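Alpha-1,3-glucanase (Streptomyces thermodiastaticus, PDB 7C7D) probably hydrolyses the internal alpha-1,3-glucosidic linkages of alpha-1,3-glucan, as a thermostable glycoside hydrolase of family GH87. Local coordinates at residues A[208-213]-A[241-246]; A[259-264]-A[286-291]. All blocks are in the same frame, centred on the assembly; numbering follows the deposited sequence. Where two conformers were deposited one is given.

The stepwise growth of a parallel beta-helix can be followed here through its earliest coils. Strands 209-210, 238-242, 259-263 and 286-289 lie side by side in chain order; interaction 1 joins the first two and interaction 2 the last two. Interaction 1 is complete in sequence before the first residue of interaction 2, and their centres are about 11 Å apart. They meet where strands 238-242 and 259-263 are neighbours: I242 N is 2.8 Å from Q262 O, a probable hydrogen bond, and the W241 ring packs against Q262, G263 and A264. Interaction 1 thus belongs to the beginning of the pectate lyase-like beta-helix, beside helix 225-234, whereas interaction 2 already has the repeating strand pairing of its body.

Interaction 1: A[208-213]-A[241-246]; sequences SVSVTD and WIPPGD
W241 meets S208 and the adjoining strand residues V209 and S210, and its side chain can be traced outward from the backbone. CB lies 3.6 Å from S208 OG, a hydroxyl hydrogen-bonded to P205 O and Q204 NE2. CG stands anti to the backbone N (chi1 174°), and beyond it CD1 presents the edge of the indole to S210 OG, which lies near the ring plane. The six-membered part leads away from segment 208-213, its CE3 and CZ3 toward the carbonyl oxygens of Q262 and G263 and its CH2 toward the CA of A264. The backbones themselves are joined by two bonds: W241 N reaches V209 O at 2.8 Å, and V211 N meets W241 O at 3.0 Å. S210 CA also approaches W241 O, at 3.4 Å in a CA-H...O contact. Such parallel pairing opens the right-handed beta-helix of pectate lyase-like proteins, and the chain passes through helix 225-234 between the two strands. F228 and A231 of that helix touch V211, whose CG2 packs at 3.8 Å on P243 CD. P243 also turns its CG to S210 OG, at 3.4 Å, and meets T212 tip to tip. A hydrogen bond of 2.7 Å between S210 OG and T212 OG1 ties these two hydroxyls together beside the proline ring.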
# COMPACT_ATOMS: atom_id res chain seq x y z
N SER A 208 -8.35 -25.51 -21.31
CA SER A 208 -7.21 -24.63 -21.12
C SER A 208 -5.92 -25.30 -21.61
O SER A 208 -5.83 -26.53 -21.73
CB SER A 208 -7.07 -24.23 -19.65
OG SER A 208 -6.94 -25.36 -18.82
N VAL A 209 -4.93 -24.47 -21.91
CA VAL A 209 -3.62 -24.92 -22.38
C VAL A 209 -2.66 -24.80 -21.22
O VAL A 209 -2.42 -23.70 -20.71
CB VAL A 209 -3.14 -24.06 -23.56
CG1 VAL A 209 -1.73 -24.46 -23.98
CG2 VAL A 209 -4.11 -24.17 -24.73
N SER A 210 -2.08 -25.92 -20.79
CA SER A 210 -1.17 -25.91 -19.66
C SER A 210 0.23 -25.48 -20.09
O SER A 210 0.73 -25.91 -21.13
CB SER A 210 -1.09 -27.30 -19.03
OG SER A 210 -0.09 -27.34 -18.02
N VAL A 211 0.86 -24.62 -19.27
CA VAL A 211 2.23 -24.21 -19.55
C VAL A 211 3.19 -25.39 -19.51
O VAL A 211 4.21 -25.39 -20.21
CB VAL A 211 2.69 -23.07 -18.61
CG1 VAL A 211 1.87 -21.82 -18.84
CG2 VAL A 211 2.62 -23.50 -17.16
N THR A 212 2.90 -26.40 -18.69
CA THR A 212 3.80 -27.55 -18.63
C THR A 212 3.73 -28.38 -19.90
O THR A 212 4.72 -29.03 -20.27
CB THR A 212 3.51 -28.41 -17.39
OG1 THR A 212 2.14 -28.80 -17.37
CG2 THR A 212 3.83 -27.62 -16.12
N ASP A 213 2.60 -28.36 -20.60
CA ASP A 213 2.52 -29.02 -21.90
C ASP A 213 3.35 -28.31 -22.95
O ASP A 213 3.69 -28.91 -23.98
CB ASP A 213 1.06 -29.13 -22.35
CG ASP A 213 0.26 -30.12 -21.52
OD1 ASP A 213 0.87 -30.88 -20.74
OD2 ASP A 213 -0.98 -30.13 -21.64
N TRP A 241 -3.29 -22.37 -18.41
CA TRP A 241 -3.33 -22.93 -17.08
C TRP A 241 -1.91 -23.05 -16.54
O TRP A 241 -1.01 -23.53 -17.24
CB TRP A 241 -3.97 -24.32 -17.13
CG TRP A 241 -3.93 -25.07 -15.84
CD1 TRP A 241 -3.27 -26.23 -15.58
CD2 TRP A 241 -4.62 -24.72 -14.63
NE1 TRP A 241 -3.49 -26.63 -14.28
CE2 TRP A 241 -4.32 -25.72 -13.68
CE3 TRP A 241 -5.45 -23.66 -14.26
CZ2 TRP A 241 -4.82 -25.69 -12.38
CZ3 TRP A 241 -5.96 -23.64 -12.97
CH2 TRP A 241 -5.64 -24.65 -12.05
N ILE A 242 -1.71 -22.60 -15.30
CA ILE A 242 -0.43 -22.72 -14.61
C ILE A 242 -0.63 -23.72 -13.48
O ILE A 242 -1.18 -23.36 -12.43
CB ILE A 242 0.04 -21.36 -14.06
CG1 ILE A 242 0.08 -20.28 -15.14
CG2 ILE A 242 1.40 -21.51 -13.40
CD1 ILE A 242 0.30 -18.87 -14.59
N PRO A 243 -0.20 -24.97 -13.64
CA PRO A 243 -0.37 -25.96 -12.56
C PRO A 243 0.42 -25.57 -11.33
O PRO A 243 1.35 -24.76 -11.41
CB PRO A 243 0.20 -27.25 -13.18
CG PRO A 243 0.23 -27.02 -14.66
CD PRO A 243 0.43 -25.54 -14.84
N PRO A 244 0.08 -26.13 -10.17
CA PRO A 244 0.91 -25.91 -8.97
C PRO A 244 2.38 -26.19 -9.25
O PRO A 244 2.73 -27.17 -9.91
CB PRO A 244 0.33 -26.92 -7.96
CG PRO A 244 -1.09 -27.07 -8.37
CD PRO A 244 -1.11 -26.95 -9.87
N GLY A 245 3.23 -25.32 -8.75
CA GLY A 245 4.66 -25.46 -8.97
C GLY A 245 5.35 -24.12 -8.82
O GLY A 245 4.74 -23.12 -8.45
N ASP A 246 6.65 -24.14 -9.10
CA ASP A 246 7.48 -22.95 -9.09
C ASP A 246 8.07 -22.78 -10.48
O ASP A 246 8.66 -23.72 -11.02
CB ASP A 246 8.61 -23.09 -8.07
CG ASP A 246 8.11 -23.05 -6.64
OD1 ASP A 246 7.91 -21.94 -6.09
OD2 ASP A 246 7.91 -24.13 -6.05

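Interaction 2: A[259-264]-A[286-291]; sequences VTLQGA and VHLKDF
Four backbone hydrogen bonds bind strand 259-263 to strand 286-289: H287 N to V259 O, L261 N to H287 O, K289 N to L261 O and G263 N to K289 O, all between 2.8 and 3.0 Å. The strand axes run 4.7 Å apart and within 3° of parallel. CA-H...O contacts accompany the ladder, among them V286 CA to V259 O and Q262 CA to K289 O.

Apolar contacts gather on the face of V259, L261, V286 and L288, the buried lining of a parallel beta-helix in which like positions of successive coils stack. There L261 CB meets L288 CD2 at 3.9 Å. F291 comes across L261 at about a right angle; its CE1 edge faces L261 O at 3.4 Å, near the ring plane. L261 was deposited in two conformers, which makes the touch of its CD2 on F291 CZ less certain.

Polar groups occupy the other face. T260 OG1 lies 3.5 Å from H287 CB and at the edge of the imidazole, whose ND1 is held by S318 OG. From K289 the extended chain runs past T260 CG2, and NZ gives hydrogen bonds to two waters, one bound also to T260 OG1 and the other to Q262 OE1. A third water joins Q262 NE2, G263 O and D290 OD2.

At the end of the pairing D290 adopts a left-handed backbone conformation (phi 63°), and its carbonyl O comes within 3.2 Å of G263 CA. A CB on G263 would run into D290 O and F291 CB, and the close approach therefore depends on the bare CA.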
# COMPACT_ATOMS: atom_id res chain seq x y z
N VAL A 259 -6.21 -13.30 -23.57
CA VAL A 259 -5.81 -14.51 -22.87
C VAL A 259 -6.10 -14.36 -21.39
O VAL A 259 -6.01 -13.26 -20.83
CB VAL A 259 -4.32 -14.85 -23.14
CG1 VAL A 259 -3.40 -13.89 -22.38
CG2 VAL A 259 -4.02 -16.30 -22.79
N THR A 260 -6.47 -15.46 -20.76
CA THR A 260 -6.53 -15.58 -19.32
C THR A 260 -5.35 -16.43 -18.89
O THR A 260 -5.13 -17.52 -19.43
CB THR A 260 -7.84 -16.25 -18.90
OG1 THR A 260 -8.94 -15.38 -19.21
CG2 THR A 260 -7.84 -16.56 -17.41
N LEU A 261 -4.55 -15.91 -17.97
CA LEU A 261 -3.47 -16.66 -17.35
C LEU A 261 -3.94 -17.01 -15.95
O LEU A 261 -4.06 -16.13 -15.09
CB LEU A 261 -2.20 -15.81 -17.33
CG LEU A 261 -0.85 -16.47 -17.06
CD1 LEU A 261 -0.66 -17.70 -17.91
CD2 LEU A 261 0.27 -15.48 -17.32
N GLN A 262 -4.22 -18.28 -15.72
CA GLN A 262 -4.88 -18.73 -14.51
C GLN A 262 -4.06 -19.80 -13.81
O GLN A 262 -3.71 -20.82 -14.41
CB GLN A 262 -6.26 -19.29 -14.83
CG GLN A 262 -6.98 -19.84 -13.62
CD GLN A 262 -8.44 -20.11 -13.90
OE1 GLN A 262 -8.95 -19.75 -14.96
NE2 GLN A 262 -9.11 -20.75 -12.95
N GLY A 263 -3.76 -19.55 -12.53
CA GLY A 263 -3.15 -20.54 -11.68
C GLY A 263 -4.17 -21.28 -10.82
O GLY A 263 -5.38 -21.05 -10.88
N ALA A 264 -3.65 -22.18 -10.00
CA ALA A 264 -4.45 -22.98 -9.08
C ALA A 264 -4.69 -22.28 -7.76
O ALA A 264 -5.29 -22.88 -6.85
CB ALA A 264 -3.75 -24.33 -8.83
N VAL A 286 -7.06 -9.27 -21.22
CA VAL A 286 -6.10 -10.04 -20.44
C VAL A 286 -6.69 -10.24 -19.06
O VAL A 286 -7.13 -9.27 -18.42
CB VAL A 286 -4.77 -9.29 -20.33
CG1 VAL A 286 -3.82 -10.06 -19.42
CG2 VAL A 286 -4.17 -9.06 -21.71
N HIS A 287 -6.70 -11.47 -18.58
CA HIS A 287 -7.16 -11.76 -17.23
C HIS A 287 -6.08 -12.55 -16.50
O HIS A 287 -5.85 -13.72 -16.82
CB HIS A 287 -8.50 -12.49 -17.26
CG HIS A 287 -9.51 -11.76 -18.09
ND1 HIS A 287 -10.16 -10.63 -17.64
CD2 HIS A 287 -9.94 -11.97 -19.35
CE1 HIS A 287 -10.96 -10.18 -18.58
NE2 HIS A 287 -10.85 -10.97 -19.64
N LEU A 288 -5.41 -11.91 -15.55
CA LEU A 288 -4.41 -12.56 -14.72
C LEU A 288 -5.09 -12.98 -13.43
O LEU A 288 -5.67 -12.13 -12.74
CB LEU A 288 -3.24 -11.62 -14.45
CG LEU A 288 -2.59 -10.95 -15.67
CD1 LEU A 288 -1.43 -10.05 -15.25
CD2 LEU A 288 -2.12 -12.00 -16.66
N LYS A 289 -5.06 -14.27 -13.12
CA LYS A 289 -5.87 -14.80 -12.02
C LYS A 289 -5.13 -15.88 -11.24
O LYS A 289 -4.63 -16.84 -11.82
CB LYS A 289 -7.16 -15.45 -12.55
CG LYS A 289 -8.07 -14.58 -13.38
CD LYS A 289 -9.33 -15.37 -13.75
CE LYS A 289 -10.37 -14.47 -14.39
NZ LYS A 289 -11.55 -15.23 -14.91
N ASP A 290 -5.15 -15.74 -9.92
CA ASP A 290 -4.92 -16.86 -9.00
C ASP A 290 -3.53 -17.48 -9.14
O ASP A 290 -3.37 -18.69 -9.11
CB ASP A 290 -6.01 -17.94 -9.14
CG ASP A 290 -7.41 -17.37 -9.07
OD1 ASP A 290 -7.61 -16.33 -8.41
OD2 ASP A 290 -8.33 -17.97 -9.67
N PHE A 291 -2.51 -16.64 -9.27
CA PHE A 291 -1.13 -17.10 -9.12
C PHE A 291 -0.31 -16.06 -8.38
O PHE A 291 -0.78 -14.96 -8.09
CB PHE A 291 -0.48 -17.62 -10.43
CG PHE A 291 -0.30 -16.60 -11.53
CD1 PHE A 291 -1.37 -16.22 -12.34
CD2 PHE A 291 0.97 -16.09 -11.83
CE1 PHE A 291 -1.19 -15.31 -13.38
CE2 PHE A 291 1.15 -15.19 -12.87
CZ PHE A 291 0.08 -14.81 -13.65
O HOH W 1 -11.25 -15.59 -17.53
O HOH W 2 -8.02 -20.85 -10.09
O HOH W 3 -11.38 -17.94 -16.13